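Side-chain contacts in hydrolase, haloacid dehalogenase-like family (PDB 3S6J), which is the haloacid dehalogenase-like domain of a larger protein, binds calcium and is probably a sugar phosphatase: residues D119-N124 / I137-D142; T16-V21 / K126-D131. All coordinates share one frame; numbering follows the deposited sequence.

In the fold
Helix 118-127 is common to both contacts, meeting different partners along its length. In contact 1 its first half faces the end of strand 137-138, an outermost strand of the parallel sheet within this chain, in a beta-alpha-beta unit. In contact 2 its last turn and the residue after it pack on residues 16-21, which follow the calcium-binding Asp-12 and Asp-14. Both contacts are buried and apolar, with no hydrogen bond across either. Contact 1 is the lighter, three methyl groups and 83 Å² of buried surface; contact 2 buries 156 Å² and sets leucine branches against a threonine methyl. Asn-124, within residues 119-124, touches contact 2, its backbone O 3.2 Å from Thr-18 CG2.

Contact 1 of 2, residues D119-N124 / I137-D142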
ATOM      1  N   ASP E 119      12.470 -16.578 -11.123  1.00 50.71           N
ATOM      2  CA  ASP E 119      13.354 -15.429 -10.916  1.00 48.03           C
ATOM      3  C   ASP E 119      13.049 -14.662  -9.628  1.00 47.62           C
ATOM      4  O   ASP E 119      13.891 -14.560  -8.726  1.00 46.03           O
ATOM      5  CB  ASP E 119      13.276 -14.466 -12.107  1.00 53.26           C
ATOM      6  CG  ASP E 119      13.857 -15.055 -13.387  1.00 62.35           C
ATOM      7  OD1 ASP E 119      14.239 -16.253 -13.380  1.00 62.77           O
ATOM      8  OD2 ASP E 119      13.930 -14.317 -14.405  1.00 63.06           O
ATOM      9  N   THR E 120      11.853 -14.089  -9.556  1.00 45.03           N
ATOM     10  CA  THR E 120      11.460 -13.365  -8.359  1.00 44.17           C
ATOM     11  C   THR E 120      11.577 -14.273  -7.145  1.00 41.47           C
ATOM     12  O   THR E 120      12.131 -13.884  -6.127  1.00 41.73           O
ATOM     13  CB  THR E 120      10.017 -12.796  -8.470  1.00 43.89           C
ATOM     14  OG1 THR E 120       9.173 -13.754  -9.117  1.00 44.65           O
ATOM     15  CG2 THR E 120      10.004 -11.503  -9.286  1.00 42.13           C
ATOM     16  N   ALA E 121      11.064 -15.490  -7.255  1.00 41.61           N
ATOM     17  CA  ALA E 121      11.063 -16.400  -6.116  1.00 41.33           C
ATOM     18  C   ALA E 121      12.462 -16.694  -5.574  1.00 43.73           C
ATOM     19  O   ALA E 121      12.642 -16.862  -4.369  1.00 42.53           O
ATOM     20  CB  ALA E 121      10.331 -17.691  -6.460  1.00 43.30           C
ATOM     21  N   THR E 122      13.457 -16.762  -6.455  1.00 44.42           N
ATOM     22  CA  THR E 122      14.835 -16.999  -6.008  1.00 43.95           C
ATOM     23  C   THR E 122      15.373 -15.813  -5.216  1.00 42.98           C
ATOM     24  O   THR E 122      16.074 -15.982  -4.218  1.00 44.61           O
ATOM     25  CB  THR E 122      15.788 -17.297  -7.186  1.00 45.65           C
ATOM     26  OG1 THR E 122      15.335 -18.462  -7.892  1.00 46.91           O
ATOM     27  CG2 THR E 122      17.187 -17.546  -6.661  1.00 47.67           C
ATOM     28  N   ILE E 123      15.030 -14.610  -5.661  1.00 42.31           N
ATOM     29  CA  ILE E 123      15.434 -13.389  -4.976  1.00 41.33           C
ATOM     30  C   ILE E 123      14.879 -13.308  -3.546  1.00 43.61           C
ATOM     31  O   ILE E 123      15.623 -13.053  -2.593  1.00 42.92           O
ATOM     32  CB  ILE E 123      15.032 -12.136  -5.786  1.00 39.96           C
ATOM     33  CG1 ILE E 123      15.934 -12.000  -7.021  1.00 40.33           C
ATOM     34  CG2 ILE E 123      15.072 -10.886  -4.910  1.00 38.28           C
ATOM     35  CD1 ILE E 123      15.337 -11.195  -8.163  1.00 41.92           C
ATOM     36  N   ASN E 124      13.579 -13.526  -3.380  1.00 40.68           N
ATOM     37  CA  ASN E 124      12.999 -13.370  -2.051  1.00 40.12           C
ATOM     38  C   ASN E 124      13.537 -14.413  -1.076  1.00 40.55           C
ATOM     39  O   ASN E 124      13.742 -14.127   0.095  1.00 41.68           O
ATOM     40  CB  ASN E 124      11.477 -13.424  -2.113  1.00 39.81           C
ATOM     41  CG  ASN E 124      10.899 -12.403  -3.067  1.00 38.94           C
ATOM     42  OD1 ASN E 124      10.022 -12.712  -3.881  1.00 41.91           O
ATOM     43  ND2 ASN E 124      11.380 -11.179  -2.973  1.00 37.81           N
ATOM     44  N   ILE E 137       8.505 -25.789  -2.642  1.00 44.22           N
ATOM     45  CA  ILE E 137       7.992 -24.571  -3.249  1.00 41.94           C
ATOM     46  C   ILE E 137       7.385 -24.831  -4.621  1.00 43.16           C
ATOM     47  O   ILE E 137       7.878 -25.660  -5.389  1.00 41.43           O
ATOM     48  CB  ILE E 137       9.087 -23.487  -3.371  1.00 43.53           C
ATOM     49  CG1 ILE E 137       8.527 -22.237  -4.054  1.00 41.62           C
ATOM     50  CG2 ILE E 137      10.290 -24.017  -4.144  1.00 44.36           C
ATOM     51  CD1 ILE E 137       9.461 -21.046  -3.989  1.00 42.19           C
ATOM     52  N   VAL E 138       6.299 -24.123  -4.907  1.00 41.81           N
ATOM     53  CA  VAL E 138       5.669 -24.142  -6.220  1.00 40.19           C
ATOM     54  C   VAL E 138       5.662 -22.723  -6.764  1.00 40.73           C
ATOM     55  O   VAL E 138       5.386 -21.775  -6.029  1.00 39.22           O
ATOM     56  CB  VAL E 138       4.223 -24.667  -6.145  1.00 41.55           C
ATOM     57  CG1 VAL E 138       3.523 -24.455  -7.450  1.00 43.75           C
ATOM     58  CG2 VAL E 138       4.221 -26.142  -5.803  1.00 41.93           C
ATOM     59  N   THR E 139       5.987 -22.577  -8.046  1.00 42.45           N
ATOM     60  CA  THR E 139       5.975 -21.271  -8.690  1.00 40.98           C
ATOM     61  C   THR E 139       5.022 -21.252  -9.879  1.00 41.49           C
ATOM     62  O   THR E 139       4.471 -22.282 -10.273  1.00 42.79           O
ATOM     63  CB  THR E 139       7.399 -20.838  -9.142  1.00 42.43           C
ATOM     64  OG1 THR E 139       7.827 -21.638 -10.254  1.00 44.76           O
ATOM     65  CG2 THR E 139       8.377 -21.010  -8.017  1.00 39.22           C
ATOM     66  N   ARG E 140       4.833 -20.063 -10.441  1.00 41.42           N
ATOM     67  CA  ARG E 140       3.965 -19.860 -11.592  1.00 43.71           C
ATOM     68  C   ARG E 140       4.400 -20.747 -12.752  1.00 46.01           C
ATOM     69  O   ARG E 140       3.582 -21.196 -13.551  1.00 45.54           O
ATOM     70  CB  ARG E 140       4.021 -18.388 -12.004  1.00 45.53           C
ATOM     71  CG  ARG E 140       3.442 -18.094 -13.359  1.00 45.50           C
ATOM     72  CD  ARG E 140       1.926 -18.070 -13.315  1.00 46.11           C
ATOM     73  NE  ARG E 140       1.381 -17.980 -14.664  1.00 41.75           N
ATOM     74  CZ  ARG E 140       1.123 -19.041 -15.412  1.00 45.52           C
ATOM     75  NH1 ARG E 140       1.360 -20.252 -14.927  1.00 43.71           N
ATOM     76  NH2 ARG E 140       0.625 -18.898 -16.638  1.00 45.25           N
ATOM     77  N   ASP E 141       5.700 -20.999 -12.835  1.00 46.35           N
ATOM     78  CA  ASP E 141       6.238 -21.883 -13.860  1.00 45.94           C
ATOM     79  C   ASP E 141       5.835 -23.340 -13.624  1.00 48.28           C
ATOM     80  O   ASP E 141       6.091 -24.205 -14.460  1.00 50.88           O
ATOM     81  CB  ASP E 141       7.760 -21.757 -13.916  1.00 48.57           C
ATOM     82  CG  ASP E 141       8.223 -20.321 -14.154  1.00 50.38           C
ATOM     83  OD1 ASP E 141       7.593 -19.608 -14.975  1.00 53.15           O
ATOM     84  OD2 ASP E 141       9.228 -19.907 -13.529  1.00 51.59           O
ATOM     85  N   ASP E 142       5.191 -23.619 -12.496  1.00 46.74           N
ATOM     86  CA  ASP E 142       4.825 -24.993 -12.169  1.00 46.00           C
ATOM     87  C   ASP E 142       3.392 -25.314 -12.522  1.00 46.06           C
ATOM     88  O   ASP E 142       2.984 -26.466 -12.455  1.00 48.38           O
ATOM     89  CB  ASP E 142       5.051 -25.277 -10.683  1.00 45.13           C
ATOM     90  CG  ASP E 142       6.501 -25.267 -10.320  1.00 48.46           C
ATOM     91  OD1 ASP E 142       7.289 -25.847 -11.095  1.00 52.99           O
ATOM     92  OD2 ASP E 142       6.863 -24.662  -9.286  1.00 47.15           O
TER
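Ile-137, on the short strand 137-138, sends its CD1 to Ala-121 CB, at 4.3 Å. Helix and strand belong to a beta-alpha-beta crossover of the Rossmann-like HAD core: strand 110-113 leads into helix 118-127, and the chain returns as strand 137-138, parallel to and next to 110-113. Ile-137 reaches the helix because its side chain is extended, CG1 anti to the backbone N (chi1 178°) and CD1 continuing the line. Val-138 bonds through its backbone to Ile-112 and Thr-114 and packs its side chain on helix 151-160. At Thr-139 the strand has ended, and its CG2 meets the same Ala-121 CB at 4.2 Å. With chi1 at 71°, Thr-139 points CG2 away from its carbonyl carbon, to Ala-121, and OG1 back over the turn, where it makes weak bonds. Arg-140 begins a short 3-10 turn, bonded by its backbone to Gly-116. Asp-141 holds Ile-118 N through OD2, tying this turn to the start of the helix. Asp-142 closes the turn with its N bonded to Thr-139 O, while its OD2 takes Thr-139 N at 2.6 Å, nearly straight at 171°, from the anti side and somewhat out of the carboxylate plane.

Contact 2 of 2, residues T16-V21 / K126-D131; sequences TLTDSV and KALKLD
The backbones come nearest where Thr-18 faces Ala-127, their CA atoms 6.9 Å apart, with residues 16-21 passing the C-terminal end of helix 118-127. That helix ends in a Schellman motif: Lys-129, with positive phi, is the C-prime residue, and its N bonds to Lys-126 O at 2.6 Å. Residues 16-21 begin at Thr-16, the last residue of what fits the HAD-type DxDx(T/V) motif, whose Asp-12 and Asp-14 bind calcium. Leu-128 makes the largest single contribution to the packing. Its side chain crosses that of Thr-18 at about a right angle, so that the methyl CG2 of Thr-18 rests on Leu-128 CG at 3.8 Å. The same methyl lies 3.9 Å from Ala-127 CB. The two branches of Leu-128 divide Leu-17 between them, CD1 against Leu-17 CB at 4.0 Å and CD2 beside Leu-17 O at 3.6 Å. Leu-128 also touches Ala-92 and Ala-96. At Thr-18 a chi1 of 50° swings CG2 away from the carbonyl carbon, toward Leu-128, and leaves OG1 pointing to Ser-20. Ser-20 OG also bonds Asp-14 OD2, one step from the calcium. Thr-18 OG1 gives its hydrogen bond to Ser-20 OG at 3.1 Å.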
ATOM      1  N   THR E  16       4.492 -11.881   2.594  1.00 31.40           N
ATOM      2  CA  THR E  16       3.994 -12.796   3.605  1.00 29.45           C
ATOM      3  C   THR E  16       5.166 -13.281   4.456  1.00 32.25           C
ATOM      4  O   THR E  16       5.109 -13.216   5.692  1.00 30.63           O
ATOM      5  CB  THR E  16       3.241 -13.983   2.953  1.00 31.82           C
ATOM      6  OG1 THR E  16       2.043 -13.510   2.300  1.00 31.17           O
ATOM      7  CG2 THR E  16       2.893 -15.059   3.987  1.00 28.99           C
ATOM      8  N   LEU E  17       6.230 -13.750   3.798  1.00 30.41           N
ATOM      9  CA  LEU E  17       7.470 -14.103   4.496  1.00 31.92           C
ATOM     10  C   LEU E  17       8.603 -13.074   4.270  1.00 33.17           C
ATOM     11  O   LEU E  17       9.443 -12.873   5.139  1.00 31.66           O
ATOM     12  CB  LEU E  17       7.934 -15.521   4.135  1.00 32.64           C
ATOM     13  CG  LEU E  17       6.956 -16.654   4.441  1.00 33.29           C
ATOM     14  CD1 LEU E  17       7.347 -17.970   3.736  1.00 32.73           C
ATOM     15  CD2 LEU E  17       6.793 -16.856   5.943  1.00 32.00           C
ATOM     16  N   THR E  18       8.612 -12.426   3.106  1.00 32.46           N
ATOM     17  CA  THR E  18       9.579 -11.375   2.833  1.00 32.75           C
ATOM     18  C   THR E  18       8.883 -10.050   2.574  1.00 34.34           C
ATOM     19  O   THR E  18       7.818 -10.004   1.935  1.00 33.43           O
ATOM     20  CB  THR E  18      10.453 -11.687   1.587  1.00 34.31           C
ATOM     21  OG1 THR E  18       9.612 -12.056   0.489  1.00 34.15           O
ATOM     22  CG2 THR E  18      11.432 -12.803   1.883  1.00 33.76           C
ATOM     23  N   ASP E  19       9.513  -8.968   3.028  1.00 32.74           N
ATOM     24  CA  ASP E  19       8.975  -7.624   2.829  1.00 31.92           C
ATOM     25  C   ASP E  19       9.284  -7.112   1.417  1.00 33.86           C
ATOM     26  O   ASP E  19      10.161  -6.261   1.224  1.00 35.42           O
ATOM     27  CB  ASP E  19       9.525  -6.678   3.888  1.00 32.04           C
ATOM     28  CG  ASP E  19       8.792  -5.364   3.932  1.00 32.10           C
ATOM     29  OD1 ASP E  19       7.853  -5.178   3.125  1.00 29.28           O
ATOM     30  OD2 ASP E  19       9.162  -4.516   4.785  1.00 33.26           O
ATOM     31  N   SER E  20       8.554  -7.628   0.433  1.00 29.55           N
ATOM     32  CA  SER E  20       8.897  -7.369  -0.962  1.00 33.64           C
ATOM     33  C   SER E  20       7.772  -6.856  -1.869  1.00 30.83           C
ATOM     34  O   SER E  20       8.019  -6.559  -3.034  1.00 31.20           O
ATOM     35  CB  SER E  20       9.537  -8.609  -1.589  1.00 33.52           C
ATOM     36  OG  SER E  20       8.752  -9.756  -1.370  1.00 32.71           O
ATOM     37  N   VAL E  21       6.562  -6.722  -1.337  1.00 29.52           N
ATOM     38  CA  VAL E  21       5.448  -6.210  -2.127  1.00 30.07           C
ATOM     39  C   VAL E  21       5.736  -4.821  -2.700  1.00 29.84           C
ATOM     40  O   VAL E  21       5.431  -4.552  -3.841  1.00 29.79           O
ATOM     41  CB  VAL E  21       4.139  -6.153  -1.291  1.00 30.88           C
ATOM     42  CG1 VAL E  21       3.079  -5.351  -2.019  1.00 28.97           C
ATOM     43  CG2 VAL E  21       3.623  -7.564  -0.962  1.00 29.27           C
ATOM     44  N   LYS E 126      16.465 -15.714  -0.861  1.00 45.18           N
ATOM     45  CA  LYS E 126      17.748 -15.272  -0.314  1.00 45.72           C
ATOM     46  C   LYS E 126      17.548 -14.534   1.014  1.00 46.66           C
ATOM     47  O   LYS E 126      18.288 -14.754   1.973  1.00 46.48           O
ATOM     48  CB  LYS E 126      18.475 -14.353  -1.302  1.00 43.72           C
ATOM     49  CG  LYS E 126      18.497 -14.850  -2.744  1.00 47.19           C
ATOM     50  CD  LYS E 126      19.600 -15.871  -2.974  1.00 51.44           C
ATOM     51  CE  LYS E 126      19.805 -16.151  -4.462  1.00 53.47           C
ATOM     52  NZ  LYS E 126      21.082 -16.883  -4.728  1.00 58.68           N
ATOM     53  N   ALA E 127      16.551 -13.655   1.068  1.00 45.30           N
ATOM     54  CA  ALA E 127      16.313 -12.872   2.271  1.00 42.79           C
ATOM     55  C   ALA E 127      15.977 -13.765   3.455  1.00 44.39           C
ATOM     56  O   ALA E 127      16.118 -13.363   4.595  1.00 47.23           O
ATOM     57  CB  ALA E 127      15.201 -11.862   2.041  1.00 42.34           C
ATOM     58  N   LEU E 128      15.504 -14.972   3.178  1.00 45.55           N
ATOM     59  CA  LEU E 128      15.212 -15.929   4.233  1.00 45.16           C
ATOM     60  C   LEU E 128      16.345 -16.926   4.315  1.00 47.41           C
ATOM     61  O   LEU E 128      16.204 -17.976   4.928  1.00 50.14           O
ATOM     62  CB  LEU E 128      13.921 -16.689   3.933  1.00 45.31           C
ATOM     63  CG  LEU E 128      12.639 -15.895   3.676  1.00 42.97           C
ATOM     64  CD1 LEU E 128      11.590 -16.802   3.046  1.00 38.63           C
ATOM     65  CD2 LEU E 128      12.128 -15.276   4.961  1.00 39.50           C
ATOM     66  N   LYS E 129      17.469 -16.592   3.686  1.00 51.26           N
ATOM     67  CA  LYS E 129      18.599 -17.510   3.551  1.00 49.67           C
ATOM     68  C   LYS E 129      18.114 -18.936   3.299  1.00 51.38           C
ATOM     69  O   LYS E 129      18.475 -19.861   4.030  1.00 53.45           O
ATOM     70  CB  LYS E 129      19.495 -17.459   4.789  1.00 49.13           C
ATOM     71  CG  LYS E 129      19.628 -16.069   5.407  1.00 51.87           C
ATOM     72  CD  LYS E 129      18.431 -15.761   6.310  1.00 52.14           C
ATOM     73  CE  LYS E 129      18.376 -14.292   6.726  1.00 52.17           C
ATOM     74  NZ  LYS E 129      17.010 -13.894   7.178  1.00 44.77           N
ATOM     75  N   LEU E 130      17.273 -19.103   2.279  1.00 50.45           N
ATOM     76  CA  LEU E 130      16.821 -20.427   1.851  1.00 50.35           C
ATOM     77  C   LEU E 130      17.197 -20.683   0.389  1.00 55.85           C
ATOM     78  O   LEU E 130      17.143 -19.784  -0.467  1.00 53.92           O
ATOM     79  CB  LEU E 130      15.306 -20.595   2.040  1.00 49.98           C
ATOM     80  CG  LEU E 130      14.672 -20.647   3.442  1.00 50.43           C
ATOM     81  CD1 LEU E 130      13.152 -20.660   3.341  1.00 45.74           C
ATOM     82  CD2 LEU E 130      15.146 -21.837   4.280  1.00 49.86           C
ATOM     83  N   ASP E 131      17.569 -21.923   0.101  1.00 58.54           N
ATOM     84  CA  ASP E 131      17.915 -22.319  -1.254  1.00 58.67           C
ATOM     85  C   ASP E 131      16.691 -22.941  -1.924  1.00 57.05           C
ATOM     86  O   ASP E 131      16.176 -23.961  -1.474  1.00 56.53           O
ATOM     87  CB  ASP E 131      19.085 -23.302  -1.212  1.00 61.67           C
ATOM     88  CG  ASP E 131      19.551 -23.728  -2.586  1.00 62.76           C
ATOM     89  OD1 ASP E 131      18.714 -23.817  -3.507  1.00 61.36           O
ATOM     90  OD2 ASP E 131      20.765 -23.983  -2.741  1.00 66.99           O
TER